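Local coordinates for protein KLLA0F20702p (Kluyveromyces lactis, PDB 5Y5A) that probably acts as the Est1 subunit of yeast telomerase, bringing the enzyme to chromosome ends by binding the telomere protein Cdc13, at residues 431-434 with 438-441; 363-368 with 427-432; 277-282 with 288-293. All coordinates share one frame; numbering follows the deposited sequence.

Contact 1. Residues 431-434 with 438-441; sequences CWIK and NVLK
W432, which takes V439 onto one face of its indole, is secured by its NE1, hydrogen-bonded to NE2 of H373 on helix 339-379. The two rings meet nearly at right angles, and the bond satisfies the buried ring nitrogen. The setting is a corner between two successive helices of an all-helical, TPR-like domain: a short turn bends the chain after helix 421-433, and the start of helix 437-444 packs against its end. The corner lies within the range of the Est1 DNA/RNA-binding family.

What passes between the two helices is apolar, with no hydrogen bond between the segments. V439 points at the first helix, and its CG1 settles over the six-membered ring of W432, 3.7 Å from the centroid and only 13° off the normal, a CH-pi contact. The second branch lies further along the ring, CG2 being 3.8 Å from CZ2 of W432. In W432, chi1 of 179° carries the indole out beside the carbonyl carbon toward V439, and chi2 of 53° turns its face to CG1. The same CG1 of V439 also meets CG1 of I433 at 4.1 Å, so one methyl is shared by an aromatic and an aliphatic partner.

F399 of helix 385-410 packs on W432, I433 and V439, while F544 of helix 526-546 lies against I433 and L440. L440 also packs on the backbone of the bound peptide, probably from Cdc13, which places the corner beside the binding surface.

I433 and L440 approach most closely in the backbone, their CA atoms 5.1 Å apart. Their side chains cross at about a right angle, CG2 of I433 lying 4.0 Å from CD1 of L440, and the carbonyl O of I433 rests 3.6 Å from CB of L440.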
loop_
_atom_site.group_PDB
_atom_site.type_symbol
_atom_site.label_atom_id
_atom_site.label_comp_id
_atom_site.label_asym_id
_atom_site.label_seq_id
_atom_site.Cartn_x
_atom_site.Cartn_y
_atom_site.Cartn_z
ATOM N N CYS A 431 3.954 15.351 -7.138
ATOM C CA CYS A 431 4.272 15.278 -5.720
ATOM C C CYS A 431 5.507 14.422 -5.487
ATOM O O CYS A 431 6.328 14.722 -4.615
ATOM C CB CYS A 431 3.089 14.730 -4.932
ATOM S SG CYS A 431 1.790 15.945 -4.706
ATOM N N TRP A 432 5.645 13.361 -6.272
ATOM C CA TRP A 432 6.841 12.532 -6.193
ATOM C C TRP A 432 8.060 13.328 -6.627
ATOM O O TRP A 432 9.079 13.374 -5.928
ATOM C CB TRP A 432 6.705 11.286 -7.068
ATOM C CG TRP A 432 7.925 10.410 -7.036
ATOM C CD1 TRP A 432 8.547 9.904 -5.925
ATOM C CD2 TRP A 432 8.657 9.913 -8.163
ATOM N NE1 TRP A 432 9.625 9.129 -6.293
ATOM C CE2 TRP A 432 9.707 9.109 -7.662
ATOM C CE3 TRP A 432 8.524 10.063 -9.548
ATOM C CZ2 TRP A 432 10.621 8.468 -8.498
ATOM C CZ3 TRP A 432 9.428 9.415 -10.378
ATOM C CH2 TRP A 432 10.465 8.634 -9.848
ATOM N N ILE A 433 7.937 13.959 -7.792
ATOM C CA ILE A 433 9.044 14.685 -8.394
ATOM C C ILE A 433 9.563 15.794 -7.475
ATOM O O ILE A 433 10.774 15.939 -7.319
ATOM C CB ILE A 433 8.630 15.249 -9.764
ATOM C CG1 ILE A 433 8.479 14.094 -10.763
ATOM C CG2 ILE A 433 9.649 16.249 -10.282
ATOM C CD1 ILE A 433 7.932 14.496 -12.109
ATOM N N LYS A 434 8.663 16.538 -6.830
ATOM C CA LYS A 434 9.076 17.620 -5.936
ATOM C C LYS A 434 9.726 17.120 -4.641
ATOM O O LYS A 434 10.276 17.916 -3.875
ATOM C CB LYS A 434 7.883 18.506 -5.574
ATOM C CG LYS A 434 7.240 18.156 -4.251
ATOM C CD LYS A 434 5.994 18.986 -3.994
ATOM C CE LYS A 434 6.260 20.062 -2.961
ATOM N NZ LYS A 434 5.041 20.877 -2.707
ATOM N N ASN A 438 17.212 14.468 -6.932
ATOM C CA ASN A 438 17.690 13.724 -8.088
ATOM C C ASN A 438 16.580 13.485 -9.117
ATOM O O ASN A 438 16.821 13.518 -10.321
ATOM C CB ASN A 438 18.299 12.389 -7.645
ATOM C CG ASN A 438 17.342 11.555 -6.785
ATOM O OD1 ASN A 438 16.646 12.082 -5.914
ATOM N ND2 ASN A 438 17.316 10.246 -7.025
ATOM N N VAL A 439 15.363 13.240 -8.640
ATOM C CA VAL A 439 14.250 12.969 -9.539
ATOM C C VAL A 439 13.807 14.268 -10.205
ATOM O O VAL A 439 13.537 14.300 -11.404
ATOM C CB VAL A 439 13.072 12.305 -8.799
ATOM C CG1 VAL A 439 11.890 12.106 -9.740
ATOM C CG2 VAL A 439 13.517 10.981 -8.209
ATOM N N LEU A 440 13.766 15.338 -9.419
ATOM C CA LEU A 440 13.480 16.673 -9.934
ATOM C C LEU A 440 14.454 17.073 -11.038
ATOM O O LEU A 440 14.047 17.624 -12.058
ATOM C CB LEU A 440 13.531 17.705 -8.802
ATOM C CG LEU A 440 13.410 19.167 -9.233
ATOM C CD1 LEU A 440 12.079 19.418 -9.934
ATOM C CD2 LEU A 440 13.582 20.102 -8.050
ATOM N N LYS A 441 15.741 16.795 -10.837
ATOM C CA LYS A 441 16.739 17.168 -11.836
ATOM C C LYS A 441 16.560 16.380 -13.132
ATOM O O LYS A 441 16.658 16.946 -14.212
ATOM C CB LYS A 441 18.151 16.979 -11.285
ATOM C CG LYS A 441 18.494 17.991 -10.201
ATOM C CD LYS A 441 19.764 17.633 -9.449
ATOM C CE LYS A 441 20.075 18.669 -8.366
ATOM N NZ LYS A 441 21.249 18.286 -7.525
#

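Contact 2. Residues 363-368 with 427-432; sequences QDLILL and RIMMCW
L365, I428 and M429 meet with no flat group between them; the aromatic rings touching them lie outside the two segments. F402 of helix 385-410 touches both L365 and M429, and F362, one turn before I366 on helix 339-379, touches I428. The join itself is aliphatic and thioether. L365 points at the facing helix and divides its two methyls between two neighbours: CD2 reaches CG2 of I428 at 4.1 Å, while CD1 reaches the terminal CE of M429, also at 4.1 Å. The fork of one leucine thus spans two successive residues of the other helix.

Helices 339-379 and 421-433 run in roughly the same direction, separated in sequence by helix 385-410, which supplies F402 to their shared interior. Such layering of consecutive helices is consistent with the TPR-like clan to which this family belongs. The backbones stay well apart, CA of L365 lying 8.7 Å from CA of M429, so only the side-chain ends touch.

M429 sets out across the line between the helices, CG beside its backbone nitrogen (chi1 -64°), and the extended chain beyond CG (chi2 -178°) gives CE the reach to meet the leucine. The side chains of L365 and M429 meet at about a right angle, whereas L365 and I428 cross obliquely. Alongside, I366 makes a looser approach, its CD1 lying 4.6 Å from CD1 of I428.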
loop_
_atom_site.group_PDB
_atom_site.type_symbol
_atom_site.label_atom_id
_atom_site.label_comp_id
_atom_site.label_asym_id
_atom_site.label_seq_id
_atom_site.Cartn_x
_atom_site.Cartn_y
_atom_site.Cartn_z
ATOM N N GLN A 363 -2.671 1.774 -9.963
ATOM C CA GLN A 363 -1.851 0.957 -9.070
ATOM C C GLN A 363 -0.456 0.752 -9.651
ATOM O O GLN A 363 0.537 0.844 -8.936
ATOM C CB GLN A 363 -2.510 -0.399 -8.804
ATOM C CG GLN A 363 -1.810 -1.180 -7.695
ATOM C CD GLN A 363 -2.575 -2.414 -7.272
ATOM O OE1 GLN A 363 -3.409 -2.359 -6.363
ATOM N NE2 GLN A 363 -2.298 -3.537 -7.930
ATOM N N ASP A 364 -0.393 0.500 -10.957
ATOM C CA ASP A 364 0.872 0.305 -11.651
ATOM C C ASP A 364 1.801 1.510 -11.497
ATOM O O ASP A 364 3.005 1.350 -11.316
ATOM C CB ASP A 364 0.629 0.033 -13.142
ATOM C CG ASP A 364 0.234 -1.409 -13.426
ATOM O OD1 ASP A 364 -0.028 -2.177 -12.471
ATOM O OD2 ASP A 364 0.174 -1.767 -14.625
ATOM N N LEU A 365 1.226 2.710 -11.580
ATOM C CA LEU A 365 1.980 3.951 -11.416
ATOM C C LEU A 365 2.635 4.031 -10.041
ATOM O O LEU A 365 3.835 4.273 -9.930
ATOM C CB LEU A 365 1.065 5.161 -11.637
ATOM C CG LEU A 365 1.668 6.518 -11.273
ATOM C CD1 LEU A 365 2.736 6.938 -12.275
ATOM C CD2 LEU A 365 0.584 7.591 -11.155
ATOM N N ILE A 366 1.855 3.803 -8.993
ATOM C CA ILE A 366 2.391 3.862 -7.634
ATOM C C ILE A 366 3.410 2.753 -7.350
ATOM O O ILE A 366 4.454 3.006 -6.737
ATOM C CB ILE A 366 1.270 3.787 -6.602
ATOM C CG1 ILE A 366 0.266 4.916 -6.853
ATOM C CG2 ILE A 366 1.837 3.882 -5.190
ATOM C CD1 ILE A 366 -1.104 4.607 -6.309
ATOM N N LEU A 367 3.109 1.533 -7.792
ATOM C CA LEU A 367 4.065 0.431 -7.695
ATOM C C LEU A 367 5.414 0.831 -8.311
ATOM O O LEU A 367 6.468 0.650 -7.705
ATOM C CB LEU A 367 3.519 -0.812 -8.393
ATOM C CG LEU A 367 4.492 -1.955 -8.680
ATOM C CD1 LEU A 367 4.941 -2.642 -7.384
ATOM C CD2 LEU A 367 3.856 -2.967 -9.620
ATOM N N LEU A 368 5.352 1.394 -9.514
ATOM C CA LEU A 368 6.534 1.792 -10.268
ATOM C C LEU A 368 7.333 2.891 -9.569
ATOM O O LEU A 368 8.561 2.803 -9.457
ATOM C CB LEU A 368 6.119 2.255 -11.668
ATOM C CG LEU A 368 7.250 2.588 -12.633
ATOM C CD1 LEU A 368 8.121 1.354 -12.860
ATOM C CD2 LEU A 368 6.685 3.135 -13.944
ATOM N N ARG A 427 -1.193 14.387 -10.215
ATOM C CA ARG A 427 -0.825 14.947 -8.907
ATOM C C ARG A 427 0.306 14.147 -8.281
ATOM O O ARG A 427 1.245 14.693 -7.712
ATOM C CB ARG A 427 -2.009 14.956 -7.938
ATOM C CG ARG A 427 -3.049 16.026 -8.169
ATOM C CD ARG A 427 -4.054 16.008 -7.033
ATOM N NE ARG A 427 -3.435 16.325 -5.748
ATOM C CZ ARG A 427 -3.870 15.863 -4.579
ATOM N NH1 ARG A 427 -3.255 16.205 -3.452
ATOM N NH2 ARG A 427 -4.922 15.052 -4.536
ATOM N N ILE A 428 0.185 12.834 -8.397
ATOM C CA ILE A 428 1.110 11.911 -7.777
ATOM C C ILE A 428 2.509 12.006 -8.401
ATOM O O ILE A 428 3.519 12.015 -7.682
ATOM C CB ILE A 428 0.533 10.500 -7.865
ATOM C CG1 ILE A 428 -0.612 10.385 -6.860
ATOM C CG2 ILE A 428 1.587 9.440 -7.633
ATOM C CD1 ILE A 428 -1.449 9.179 -7.070
ATOM N N MET A 429 2.560 12.119 -9.726
ATOM C CA MET A 429 3.823 12.345 -10.420
ATOM C C MET A 429 4.523 13.603 -9.899
ATOM O O MET A 429 5.692 13.563 -9.527
ATOM C CB MET A 429 3.598 12.460 -11.934
ATOM C CG MET A 429 3.052 11.186 -12.598
ATOM S SD MET A 429 2.882 11.379 -14.394
ATOM C CE MET A 429 1.757 10.045 -14.799
ATOM N N MET A 430 3.792 14.712 -9.857
ATOM C CA MET A 430 4.364 15.980 -9.441
ATOM C C MET A 430 4.772 15.966 -7.976
ATOM O O MET A 430 5.812 16.504 -7.612
ATOM C CB MET A 430 3.379 17.118 -9.699
ATOM C CG MET A 430 2.948 17.213 -11.146
ATOM S SD MET A 430 4.361 17.198 -12.268
ATOM C CE MET A 430 5.176 18.687 -11.734
ATOM N N CYS A 431 3.954 15.351 -7.138
ATOM C CA CYS A 431 4.272 15.278 -5.720
ATOM C C CYS A 431 5.507 14.422 -5.487
ATOM O O CYS A 431 6.328 14.722 -4.615
ATOM C CB CYS A 431 3.089 14.730 -4.932
ATOM S SG CYS A 431 1.790 15.945 -4.706
ATOM N N TRP A 432 5.645 13.361 -6.272
ATOM C CA TRP A 432 6.841 12.532 -6.193
ATOM C C TRP A 432 8.060 13.328 -6.627
ATOM O O TRP A 432 9.079 13.374 -5.928
ATOM C CB TRP A 432 6.705 11.286 -7.068
ATOM C CG TRP A 432 7.925 10.410 -7.036
ATOM C CD1 TRP A 432 8.547 9.904 -5.925
ATOM C CD2 TRP A 432 8.657 9.913 -8.163
ATOM N NE1 TRP A 432 9.625 9.129 -6.293
ATOM C CE2 TRP A 432 9.707 9.109 -7.662
ATOM C CE3 TRP A 432 8.524 10.063 -9.548
ATOM C CZ2 TRP A 432 10.621 8.468 -8.498
ATOM C CZ3 TRP A 432 9.428 9.415 -10.378
ATOM C CH2 TRP A 432 10.465 8.634 -9.848
#

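Contact 3. Residues 277-282 with 288-293; sequences NLLGDP and KKLLNS
L290 carries the apolar side of this contact, facing both L278 and L279 at the end of the preceding helix. Its CB is directed toward the first segment and lies 4.0 Å from CD1 of L278, the two side chains crossing at about a right angle. Its CD2 goes further, to 3.7 Å from CD2 of L279. L279 sets off away from the second helix, and only the tip of its side chain, with CG beside the backbone nitrogen (chi1 -63°), is brought back to the meeting point. The three leucines are buried and fill the inner side of a junction between two successive helices: helix 271-279 ends at L279, G280 is the first residue to leave helical geometry, and after a few residues helix 285-298 begins.

Contacts of carbon with carbonyl oxygen make a second group. The O of L278 lies 3.6 Å from CD2 of L290, so this methyl meets backbone as well as side chain. At the exposed border, K288 extends beside the turn, and its CE comes within 4.0 Å of O of P282. K288 also touches a crystal neighbour, and its exact course may owe something to the lattice.

Hydrogen bonds do not join the two segments but secure the turn between them. The side-chain oxygen OD1 of D281 bonds to N of N283, as in an Asx turn, and OD1 of N277 reaches N of L286 in the first turn of the second helix.

Around the junction, W330 NE1 and T329 OG1 take up the carbonyl oxygens of L279 and G280, tying the end of helix 271-279 to the loop after helix 318-325. F251 and A255 of helix 251-263 pack on L278, and F315 of helix 306-315 packs on L290, so L278 and L290 sit between helices 251-263 and 306-315.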
loop_
_atom_site.group_PDB
_atom_site.type_symbol
_atom_site.label_atom_id
_atom_site.label_comp_id
_atom_site.label_asym_id
_atom_site.label_seq_id
_atom_site.Cartn_x
_atom_site.Cartn_y
_atom_site.Cartn_z
ATOM N N ASN A 277 11.494 -12.291 -2.935
ATOM C CA ASN A 277 11.067 -13.666 -3.134
ATOM C C ASN A 277 10.209 -13.759 -4.395
ATOM O O ASN A 277 10.240 -14.760 -5.108
ATOM C CB ASN A 277 10.303 -14.169 -1.908
ATOM C CG ASN A 277 10.045 -15.674 -1.938
ATOM O OD1 ASN A 277 8.983 -16.126 -2.367
ATOM N ND2 ASN A 277 11.018 -16.455 -1.462
ATOM N N LEU A 278 9.477 -12.684 -4.677
ATOM C CA LEU A 278 8.596 -12.616 -5.837
ATOM C C LEU A 278 9.316 -12.248 -7.137
ATOM O O LEU A 278 9.023 -12.810 -8.197
ATOM C CB LEU A 278 7.472 -11.606 -5.575
ATOM C CG LEU A 278 6.476 -11.329 -6.708
ATOM C CD1 LEU A 278 5.805 -12.610 -7.196
ATOM C CD2 LEU A 278 5.428 -10.320 -6.256
ATOM N N LEU A 279 10.250 -11.305 -7.066
ATOM C CA LEU A 279 10.807 -10.728 -8.288
ATOM C C LEU A 279 12.298 -10.925 -8.470
ATOM O O LEU A 279 12.819 -10.662 -9.551
ATOM C CB LEU A 279 10.523 -9.220 -8.339
ATOM C CG LEU A 279 9.056 -8.812 -8.401
ATOM C CD1 LEU A 279 8.925 -7.295 -8.290
ATOM C CD2 LEU A 279 8.427 -9.329 -9.690
ATOM N N GLY A 280 12.994 -11.367 -7.425
ATOM C CA GLY A 280 14.442 -11.356 -7.473
ATOM C C GLY A 280 15.158 -12.660 -7.204
ATOM O O GLY A 280 16.311 -12.830 -7.599
ATOM N N ASP A 281 14.474 -13.573 -6.530
ATOM C CA ASP A 281 15.021 -14.870 -6.171
ATOM C C ASP A 281 14.613 -15.964 -7.173
ATOM O O ASP A 281 13.452 -16.376 -7.202
ATOM C CB ASP A 281 14.546 -15.239 -4.764
ATOM C CG ASP A 281 15.264 -16.442 -4.194
ATOM O OD1 ASP A 281 15.998 -17.129 -4.940
ATOM O OD2 ASP A 281 15.072 -16.708 -2.988
ATOM N N PRO A 282 15.573 -16.453 -7.979
ATOM C CA PRO A 282 15.322 -17.542 -8.927
ATOM C C PRO A 282 14.675 -18.750 -8.254
ATOM O O PRO A 282 13.955 -19.500 -8.907
ATOM C CB PRO A 282 16.726 -17.906 -9.431
ATOM C CG PRO A 282 17.536 -16.699 -9.216
ATOM C CD PRO A 282 16.984 -16.031 -7.988
ATOM N N LYS A 288 8.691 -18.405 -8.771
ATOM C CA LYS A 288 8.402 -19.553 -9.630
ATOM C C LYS A 288 6.934 -19.555 -10.035
ATOM O O LYS A 288 6.595 -19.893 -11.162
ATOM C CB LYS A 288 8.753 -20.873 -8.929
ATOM C CG LYS A 288 10.241 -21.129 -8.713
ATOM C CD LYS A 288 10.443 -22.432 -7.931
ATOM C CE LYS A 288 11.917 -22.795 -7.781
ATOM N NZ LYS A 288 12.133 -23.928 -6.820
ATOM N N LYS A 289 6.075 -19.165 -9.100
ATOM C CA LYS A 289 4.653 -19.034 -9.366
ATOM C C LYS A 289 4.382 -17.909 -10.351
ATOM O O LYS A 289 3.541 -18.050 -11.237
ATOM C CB LYS A 289 3.889 -18.797 -8.068
ATOM C CG LYS A 289 3.802 -20.036 -7.202
ATOM C CD LYS A 289 3.135 -19.735 -5.882
ATOM C CE LYS A 289 2.939 -21.007 -5.087
ATOM N NZ LYS A 289 2.339 -20.699 -3.768
ATOM N N LEU A 290 5.098 -16.795 -10.195
ATOM C CA LEU A 290 4.976 -15.674 -11.120
ATOM C C LEU A 290 5.251 -16.139 -12.541
ATOM O O LEU A 290 4.535 -15.781 -13.478
ATOM C CB LEU A 290 5.935 -14.536 -10.743
ATOM C CG LEU A 290 6.063 -13.380 -11.745
ATOM C CD1 LEU A 290 4.699 -12.717 -12.036
ATOM C CD2 LEU A 290 7.057 -12.349 -11.230
ATOM N N LEU A 291 6.290 -16.944 -12.697
ATOM C CA LEU A 291 6.656 -17.439 -14.018
ATOM C C LEU A 291 5.560 -18.343 -14.602
ATOM O O LEU A 291 5.309 -18.321 -15.808
ATOM C CB LEU A 291 8.002 -18.169 -13.953
ATOM C CG LEU A 291 9.179 -17.270 -14.360
ATOM C CD1 LEU A 291 9.159 -15.951 -13.606
ATOM C CD2 LEU A 291 10.521 -17.966 -14.190
ATOM N N ASN A 292 4.898 -19.113 -13.742
ATOM C CA ASN A 292 3.772 -19.938 -14.168
ATOM C C ASN A 292 2.597 -19.093 -14.646
ATOM O O ASN A 292 1.956 -19.424 -15.645
ATOM C CB ASN A 292 3.327 -20.862 -13.040
ATOM C CG ASN A 292 4.319 -21.974 -12.781
ATOM O OD1 ASN A 292 5.156 -22.278 -13.629
ATOM N ND2 ASN A 292 4.222 -22.596 -11.612
ATOM N N SER A 293 2.326 -18.008 -13.929
ATOM C CA SER A 293 1.293 -17.059 -14.316
ATOM C C SER A 293 1.610 -16.432 -15.664
ATOM O O SER A 293 0.735 -16.305 -16.520
ATOM C CB SER A 293 1.143 -15.959 -13.261
ATOM O OG SER A 293 0.483 -16.447 -12.114
#

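Contacts 1 and 2 use the same helix, 421-433, and overlap at C431 and W432, their centres 11 Å apart; contact 2 ties that helix to the long helix 339-379, and contact 1 ties its end to the next helix in sequence. Both are buried, contact 2 the nearer to the middle of the chain, and only contact 1 brings an aromatic face between its segments. Contact 3 comes earlier in the chain, its centre about 24 Å from that of contact 2. Like contact 1 it closes a short turn between successive helices, but it pairs buried leucines with an exposed lysine and proline border.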